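PDB 2FEX: conserved hypothetical protein, which is of unknown function but belongs to the DJ-1/PfpI superfamily and forms a two-chain assembly. Local coordinates for residues P17-A22 with A178-F183. Residues are numbered along the deposited sequence; the frame is centred on the assembly and turned at random. Where two conformers were deposited one is given.
Sequences PALLAA and AELQIF
Leu19 and Leu180 mark the closest approach of the two backbones, their CA atoms 8.2 Å apart, a separation bridged by side chains alone. In this DJ-1/PfpI-type alpha/beta fold, 17-22 takes in the first turn of helix 18-27, with Ala21 N bonded to Pro17 O, while 178-183 lies on helix 174-180 and runs on through residues with helical backbone angles. Proline suits the head of a helix, where its nitrogen owes no hydrogen bond, and the small Ala21 lets the helix lie close to Ile6 of strand 3-7.

Leu19 reaches across with CG anti to its backbone N (chi1 -178°), which carries its forked end across to touch both Leu180 and Phe183. The two leucines run alongside each other, pointing contrary ways, and the CD2 methyl of Leu180 presses on Leu19 CG at 3.3 Å, tighter than usual for two carbons. The other branch of the contact is aromatic: Phe183 points back at Leu19, whose CD1 meets the ring obliquely. Branched leucine fits here because each of its two methyls touches both partners.

Leu180 also packs on Val163 and Leu166 of helix 158-168, so the segment 178-183 packs on that helix too, whereas Phe183 makes an edge-to-face stack with Trp15 of the second subunit. On the Leu19 side, both methyls reach one ring atom, Phe183 CE2, with Leu19 CD1 at 3.6 Å and Leu19 CD2 at 3.7 Å.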
loop_
_atom_site.group_PDB
_atom_site.type_symbol
_atom_site.label_atom_id
_atom_site.label_comp_id
_atom_site.label_asym_id
_atom_site.label_seq_id
_atom_site.Cartn_x
_atom_site.Cartn_y
_atom_site.Cartn_z
ATOM N N PRO A 17 -3.816 -4.467 -0.464
ATOM C CA PRO A 17 -4.215 -4.603 -1.868
ATOM C C PRO A 17 -3.504 -3.625 -2.786
ATOM O O PRO A 17 -3.816 -3.563 -3.982
ATOM C CB PRO A 17 -5.709 -4.261 -1.796
ATOM C CG PRO A 17 -5.765 -3.132 -0.816
ATOM C CD PRO A 17 -4.623 -3.439 0.234
ATOM N N ALA A 18 -2.558 -2.860 -2.221
ATOM C CA ALA A 18 -1.996 -1.730 -2.942
ATOM C C ALA A 18 -1.123 -2.077 -4.139
ATOM O O ALA A 18 -1.291 -1.555 -5.264
ATOM C CB ALA A 18 -1.137 -0.866 -1.916
ATOM N N LEU A 19 -0.152 -2.946 -3.900
ATOM C CA LEU A 19 0.713 -3.368 -5.000
ATOM C C LEU A 19 -0.071 -4.078 -6.131
ATOM O O LEU A 19 0.157 -3.800 -7.306
ATOM C CB LEU A 19 1.840 -4.224 -4.422
ATOM C CG LEU A 19 2.814 -4.670 -5.481
ATOM C CD1 LEU A 19 3.511 -3.412 -6.176
ATOM C CD2 LEU A 19 3.915 -5.497 -4.748
ATOM N N LEU A 20 -0.982 -4.981 -5.748
ATOM C CA LEU A 20 -1.777 -5.677 -6.746
ATOM C C LEU A 20 -2.578 -4.682 -7.580
ATOM O O LEU A 20 -2.542 -4.770 -8.820
ATOM C CB LEU A 20 -2.730 -6.687 -6.113
ATOM C CG LEU A 20 -3.662 -7.184 -7.230
ATOM C CD1 LEU A 20 -2.976 -8.242 -8.060
ATOM C CD2 LEU A 20 -5.048 -7.605 -6.741
ATOM N N ALA A 21 -3.322 -3.794 -6.918
ATOM C CA ALA A 21 -4.174 -2.886 -7.688
ATOM C C ALA A 21 -3.346 -1.974 -8.574
ATOM O O ALA A 21 -3.653 -1.779 -9.756
ATOM C CB ALA A 21 -5.074 -2.061 -6.747
ATOM N N ALA A 22 -2.271 -1.399 -8.006
ATOM C CA ALA A 22 -1.488 -0.421 -8.777
ATOM C C ALA A 22 -0.828 -1.078 -10.000
ATOM O O ALA A 22 -0.828 -0.499 -11.094
ATOM C CB ALA A 22 -0.422 0.190 -7.871
ATOM N N ALA A 178 8.717 -8.190 -13.635
ATOM C CA ALA A 178 9.679 -7.069 -13.532
ATOM C C ALA A 178 9.225 -5.997 -12.518
ATOM O O ALA A 178 10.034 -5.471 -11.763
ATOM C CB ALA A 178 9.878 -6.423 -14.875
ATOM N N GLU A 179 7.952 -5.643 -12.565
ATOM C CA GLU A 179 7.372 -4.693 -11.619
ATOM C C GLU A 179 7.335 -5.274 -10.200
ATOM O O GLU A 179 7.412 -4.527 -9.218
ATOM C CB GLU A 179 5.942 -4.289 -12.036
ATOM C CG GLU A 179 5.846 -3.646 -13.429
ATOM C CD GLU A 179 6.693 -2.369 -13.583
ATOM O OE1 GLU A 179 7.110 -1.772 -12.569
ATOM O OE2 GLU A 179 6.931 -1.949 -14.724
ATOM N N LEU A 180 7.180 -6.594 -10.082
ATOM C CA LEU A 180 6.911 -7.150 -8.751
ATOM C C LEU A 180 8.130 -7.760 -8.067
ATOM O O LEU A 180 8.095 -7.999 -6.862
ATOM C CB LEU A 180 5.748 -8.125 -8.782
ATOM C CG LEU A 180 4.360 -7.535 -9.023
ATOM C CD1 LEU A 180 3.343 -8.656 -8.869
ATOM C CD2 LEU A 180 4.042 -6.472 -7.991
ATOM N N GLN A 181 9.211 -7.996 -8.816
ATOM C CA GLN A 181 10.385 -8.673 -8.254
ATOM C C GLN A 181 11.328 -7.729 -7.493
ATOM O O GLN A 181 12.282 -8.166 -6.814
ATOM C CB GLN A 181 11.203 -9.336 -9.364
ATOM C CG GLN A 181 11.842 -8.368 -10.382
ATOM C CD GLN A 181 12.491 -9.139 -11.566
ATOM O OE1 GLN A 181 12.418 -10.370 -11.636
ATOM N NE2 GLN A 181 13.104 -8.410 -12.493
ATOM N N ILE A 182 11.034 -6.444 -7.588
ATOM C CA ILE A 182 11.965 -5.421 -7.078
ATOM C C ILE A 182 11.933 -5.265 -5.531
ATOM O O ILE A 182 12.806 -4.613 -4.987
ATOM C CB ILE A 182 11.623 -4.047 -7.700
ATOM C CG1 ILE A 182 10.239 -3.572 -7.226
ATOM C CG2 ILE A 182 11.731 -4.115 -9.258
ATOM C CD1 ILE A 182 9.845 -2.177 -7.872
ATOM N N PHE A 183 10.927 -5.815 -4.860
ATOM C CA PHE A 183 10.720 -5.558 -3.395
ATOM C C PHE A 183 11.563 -6.355 -2.430
ATOM O O PHE A 183 11.557 -6.101 -1.219
ATOM C CB PHE A 183 9.204 -5.725 -3.128
ATOM C CG PHE A 183 8.414 -4.673 -3.843
ATOM C CD1 PHE A 183 8.389 -3.364 -3.327
ATOM C CD2 PHE A 183 7.739 -4.953 -5.054
ATOM C CE1 PHE A 183 7.682 -2.317 -4.019
ATOM C CE2 PHE A 183 7.079 -3.938 -5.755
ATOM C CZ PHE A 183 7.043 -2.592 -5.220
#